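Long-range contacts in ABC transporter substrate-binding protein (Streptococcus pneumoniae, PDB 4OHN), which probably captures extracellular amino acids for an ABC uptake transporter, and is seen here with histidine bound: residues 13-18 with 55-60; 7-12 with 216-221. One frame throughout, in Å; residues are numbered along the deposited sequence. Where two conformers were deposited one is given.

Interaction 1 (13-18 with 55-60); sequences KYQSNK and YGITVN
Lys18 and Gly56 meet as the two positive-phi residues that each end a helix in a Schellman motif, one closing helix 11-17 and the other helix 43-53. A single water spans them, accepting from Lys18 NZ at 3.0 Å and donating to Gly56 O. The lysine chain runs extended until chi4 bends to -63° and places NZ, while its CB and CG pass alongside the same carbonyl oxygen. Gln15 ties down the turn one residue earlier: its NE2 donates to Tyr55 O at 2.9 Å in a bond of 166°, which lies both in the carbonyl plane and in the plane of the glutamine amide. The amide and the tyrosine ring are turned 66° apart, and OE1 comes within 4.0 Å of Tyr55 CB. Beyond these turns the chain enters parallel strands 19-24 and 58-63 of the type II periplasmic-binding-protein fold of family 3 solute-binding proteins, and Thr58 also pairs through its backbone with Ile20. Just ahead of that pairing, Thr58 N donates to Lys18 O at 3.0 Å, nearly straight at the hydrogen, although the donor stands well above the carbonyl plane. Ile57 fills the apolar side of the junction. Its CG1 and CD1 lie against the last turn of the helix, each 3.8 Å from Tyr14 O, with CD1 reaching 4.3 Å from Tyr14 CB; CG2 rests near the carbonyl carbon of Lys18. The phenol end of Tyr55 turns to the C-terminal part of the chain, its OH bonding Lys222 O.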
# COMPACT_ATOMS: atom_id res chain seq x y z
N LYS A 13 -2.48 -26.74 -3.97
CA LYS A 13 -1.02 -26.70 -3.97
C LYS A 13 -0.50 -25.92 -2.76
O LYS A 13 0.42 -26.39 -2.08
CB LYS A 13 -0.50 -26.06 -5.26
CG LYS A 13 0.99 -25.72 -5.27
CD LYS A 13 1.36 -24.85 -6.46
CE LYS A 13 2.68 -24.13 -6.25
NZ LYS A 13 3.02 -23.23 -7.38
N TYR A 14 -1.05 -24.73 -2.49
CA TYR A 14 -0.57 -23.96 -1.34
C TYR A 14 -0.79 -24.76 -0.06
O TYR A 14 0.08 -24.81 0.82
CB TYR A 14 -1.29 -22.61 -1.21
CG TYR A 14 -1.32 -21.81 -2.49
CD1 TYR A 14 -0.17 -21.60 -3.22
CD2 TYR A 14 -2.52 -21.30 -2.98
CE1 TYR A 14 -0.20 -20.90 -4.39
CE2 TYR A 14 -2.57 -20.60 -4.15
CZ TYR A 14 -1.41 -20.39 -4.85
OH TYR A 14 -1.42 -19.68 -6.03
N GLN A 15 -1.95 -25.40 0.03
CA GLN A 15 -2.30 -26.17 1.20
C GLN A 15 -1.39 -27.39 1.39
O GLN A 15 -0.96 -27.67 2.51
CB GLN A 15 -3.78 -26.57 1.13
CG GLN A 15 -4.28 -27.41 2.30
CD GLN A 15 -4.40 -26.62 3.57
OE1 GLN A 15 -5.48 -26.12 3.92
NE2 GLN A 15 -3.30 -26.49 4.29
N SER A 16 -1.08 -28.11 0.32
CA SER A 16 -0.26 -29.31 0.44
C SER A 16 1.22 -28.98 0.61
O SER A 16 1.94 -29.70 1.30
CB SER A 16 -0.46 -30.25 -0.76
OG SER A 16 -0.12 -29.62 -1.98
N ASN A 17 1.67 -27.88 0.01
CA ASN A 17 3.05 -27.43 0.18
C ASN A 17 3.24 -26.68 1.51
O ASN A 17 4.37 -26.45 1.92
CB ASN A 17 3.44 -26.45 -0.93
CG ASN A 17 3.68 -27.12 -2.25
OD1 ASN A 17 3.85 -28.33 -2.33
ND2 ASN A 17 3.73 -26.32 -3.30
N LYS A 18 2.13 -26.32 2.14
CA LYS A 18 2.13 -25.51 3.36
C LYS A 18 2.91 -24.21 3.19
O LYS A 18 3.58 -23.75 4.10
CB LYS A 18 2.69 -26.32 4.53
CG LYS A 18 1.89 -27.58 4.81
CD LYS A 18 2.61 -28.46 5.81
CE LYS A 18 1.84 -29.75 6.07
NZ LYS A 18 0.51 -29.48 6.69
N TYR A 55 -4.55 -22.11 8.34
CA TYR A 55 -4.49 -23.24 7.40
C TYR A 55 -3.19 -24.02 7.49
O TYR A 55 -2.93 -24.91 6.68
CB TYR A 55 -4.68 -22.72 5.95
CG TYR A 55 -5.94 -21.90 5.81
CD1 TYR A 55 -7.18 -22.51 5.88
CD2 TYR A 55 -5.89 -20.53 5.66
CE1 TYR A 55 -8.35 -21.77 5.78
CE2 TYR A 55 -7.04 -19.77 5.56
CZ TYR A 55 -8.27 -20.40 5.63
OH TYR A 55 -9.45 -19.71 5.54
N GLY A 56 -2.35 -23.68 8.47
CA GLY A 56 -1.07 -24.33 8.63
C GLY A 56 -0.06 -23.99 7.55
O GLY A 56 0.89 -24.73 7.33
N ILE A 57 -0.26 -22.84 6.89
CA ILE A 57 0.58 -22.39 5.78
C ILE A 57 1.56 -21.33 6.26
O ILE A 57 1.17 -20.39 6.96
CB ILE A 57 -0.31 -21.85 4.64
CG1 ILE A 57 -1.06 -23.01 3.98
CG2 ILE A 57 0.50 -21.08 3.62
CD1 ILE A 57 -2.17 -22.59 3.01
N THR A 58 2.82 -21.49 5.88
CA THR A 58 3.89 -20.54 6.16
C THR A 58 4.05 -19.60 4.96
O THR A 58 4.04 -20.04 3.81
CB THR A 58 5.22 -21.29 6.39
OG1 THR A 58 5.10 -22.11 7.56
CG2 THR A 58 6.38 -20.34 6.57
N VAL A 59 4.18 -18.31 5.23
CA VAL A 59 4.38 -17.34 4.17
C VAL A 59 5.86 -17.22 3.83
O VAL A 59 6.72 -17.09 4.70
CB VAL A 59 3.86 -15.94 4.58
CG1 VAL A 59 4.12 -14.92 3.47
CG2 VAL A 59 2.36 -16.02 4.90
N ASN A 60 6.12 -17.27 2.53
CA ASN A 60 7.40 -16.89 1.95
C ASN A 60 7.30 -15.46 1.45
O ASN A 60 6.65 -15.20 0.44
CB ASN A 60 7.75 -17.84 0.80
CG ASN A 60 9.00 -17.43 0.07
OD1 ASN A 60 10.01 -17.09 0.70
ND2 ASN A 60 8.95 -17.44 -1.24
O HOH W 1 1.03 -27.26 8.70

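Interaction 2 (7-12 with 216-221); sequences SGDNWS and DTTLVK
Asp216 and the helix it precedes, 217-232, receive the chain's N-terminal arm in a contact that fastens the start of helix 11-17 to the C-terminal part of this type II periplasmic-binding-protein fold. Asp216 OD1 accepts from Asn10 N at 2.9 Å, the donor lying nearly on the extension of the C-O bond, while OD2 probably bonds Tyr14 OH. At Thr217 the helix begins, and Asp9 crosses its side chain at about a right angle, Asp9 OD1 lying 3.5 Å from Thr217 OG1. In the conformer described, Thr218 grips the Asp9 carboxylate twice: its N donates to the syn lone pair of Asp9 OD1 at 2.9 Å, and its OG1 donates to OD2 at 2.8 Å. Asp9, from outside the helix, satisfies a first-turn N-H, and the helix dipole would favour its negative charge. The methyl CG2 of Thr218, anti to its backbone N, packs on Trp11 CB at 3.5 Å. Leu219 sets CD1 at the edge of the indole, in the ring plane and 3.9 Å from CZ3. Its backbone N donates to a water 2.9 Å away, which donates to Asp216 OD1 and, in a doubtfully short bond, to Asp9 OD1, the two oxygens standing 4.3 Å apart.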
# COMPACT_ATOMS: atom_id res chain seq x y z
N SER A 7 -7.69 -25.04 -13.70
CA SER A 7 -6.24 -25.24 -13.69
C SER A 7 -5.47 -24.21 -12.85
O SER A 7 -4.49 -24.55 -12.18
CB SER A 7 -5.71 -25.25 -15.12
OG SER A 7 -6.07 -24.07 -15.81
N GLY A 8 -5.91 -22.95 -12.90
CA GLY A 8 -5.24 -21.87 -12.20
C GLY A 8 -5.72 -21.65 -10.78
O GLY A 8 -5.26 -20.73 -10.10
N ASP A 9 -6.61 -22.51 -10.28
CA ASP A 9 -7.13 -22.46 -8.90
C ASP A 9 -6.23 -23.33 -8.00
O ASP A 9 -6.54 -24.50 -7.75
CB ASP A 9 -8.59 -22.94 -8.89
CG ASP A 9 -9.39 -22.52 -7.63
OD1 ASP A 9 -8.99 -21.59 -6.91
OD2 ASP A 9 -10.46 -23.11 -7.37
N ASN A 10 -5.14 -22.74 -7.50
CA ASN A 10 -4.01 -23.44 -6.92
C ASN A 10 -4.07 -23.66 -5.42
O ASN A 10 -3.07 -24.05 -4.82
CB ASN A 10 -2.71 -22.68 -7.21
CG ASN A 10 -2.37 -22.64 -8.68
OD1 ASN A 10 -2.85 -23.45 -9.47
ND2 ASN A 10 -1.51 -21.69 -9.06
N TRP A 11 -5.23 -23.43 -4.82
CA TRP A 11 -5.38 -23.62 -3.39
C TRP A 11 -4.81 -24.95 -2.90
O TRP A 11 -4.08 -24.98 -1.91
CB TRP A 11 -6.85 -23.48 -2.93
CG TRP A 11 -6.95 -23.79 -1.48
CD1 TRP A 11 -7.44 -24.94 -0.92
CD2 TRP A 11 -6.48 -22.99 -0.39
NE1 TRP A 11 -7.30 -24.90 0.44
CE2 TRP A 11 -6.71 -23.71 0.79
CE3 TRP A 11 -5.89 -21.73 -0.31
CZ2 TRP A 11 -6.37 -23.21 2.04
CZ3 TRP A 11 -5.54 -21.24 0.92
CH2 TRP A 11 -5.79 -21.98 2.09
N SER A 12 -5.12 -26.03 -3.59
CA SER A 12 -4.69 -27.34 -3.13
C SER A 12 -3.17 -27.44 -3.07
O SER A 12 -2.63 -28.12 -2.20
CB SER A 12 -5.28 -28.48 -3.97
OG SER A 12 -4.77 -28.47 -5.29
N ASP A 216 -7.32 -17.75 -9.07
CA ASP A 216 -7.12 -18.26 -7.71
C ASP A 216 -8.32 -17.95 -6.78
O ASP A 216 -8.18 -17.30 -5.72
CB ASP A 216 -5.79 -17.72 -7.17
CG ASP A 216 -4.72 -18.79 -6.97
OD1 ASP A 216 -5.05 -19.97 -6.73
OD2 ASP A 216 -3.52 -18.44 -7.01
N THR A 217 -9.49 -18.44 -7.18
CA THR A 217 -10.74 -18.05 -6.52
C THR A 217 -10.88 -18.67 -5.14
O THR A 217 -11.40 -18.04 -4.21
CB THR A 217 -11.96 -18.41 -7.39
OG1 THR A 217 -11.90 -19.80 -7.71
CG2 THR A 217 -11.96 -17.62 -8.67
N THR A 218 -10.40 -19.89 -4.96
CA THR A 218 -10.51 -20.53 -3.67
C THR A 218 -9.62 -19.82 -2.64
O THR A 218 -10.03 -19.58 -1.51
CB THR A 218 -10.14 -22.00 -3.77
OG1 THR A 218 -11.04 -22.65 -4.66
CG2 THR A 218 -10.24 -22.67 -2.42
N LEU A 219 -8.40 -19.49 -3.03
CA LEU A 219 -7.48 -18.73 -2.20
C LEU A 219 -8.12 -17.44 -1.67
O LEU A 219 -8.01 -17.14 -0.48
CB LEU A 219 -6.22 -18.44 -3.02
CG LEU A 219 -5.20 -17.50 -2.40
CD1 LEU A 219 -4.69 -18.02 -1.06
CD2 LEU A 219 -4.07 -17.28 -3.37
N VAL A 220 -8.83 -16.71 -2.52
CA VAL A 220 -9.48 -15.48 -2.10
C VAL A 220 -10.54 -15.75 -1.03
O VAL A 220 -10.62 -15.04 -0.02
CB VAL A 220 -10.05 -14.73 -3.31
CG1 VAL A 220 -11.03 -13.63 -2.86
CG2 VAL A 220 -8.92 -14.15 -4.14
N LYS A 221 -11.35 -16.79 -1.24
CA LYS A 221 -12.33 -17.19 -0.23
C LYS A 221 -11.68 -17.53 1.09
O LYS A 221 -12.17 -17.16 2.15
CB LYS A 221 -13.14 -18.40 -0.71
CG LYS A 221 -14.01 -18.11 -1.88
CD LYS A 221 -14.88 -19.30 -2.23
CE LYS A 221 -15.70 -19.03 -3.47
NZ LYS A 221 -14.89 -19.19 -4.70
O HOH W 2 -7.19 -20.80 -5.31

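Helix 11-17 serves both contacts: interaction 2 holds its beginning and interaction 1 its end, with centres 12 Å apart. Along the chain interaction 1 is nested inside the much longer loop closed by interaction 2. They meet directly where Tyr14 OH reaches Asp216 OD2, 2.6 Å away and probably hydrogen-bonded, and where the Trp11 ring meets Tyr55 edge-to-face, Trp11 CH2 lying 3.7 Å from Tyr55 CG. Ile57 CD1 adds a contact of 3.8 Å to the same CH2. The centres lie about 24 Å (interaction 1) and 23 Å (interaction 2) from the centre of the chain, on the same side of it, and neither contact includes a residue of the histidine pocket.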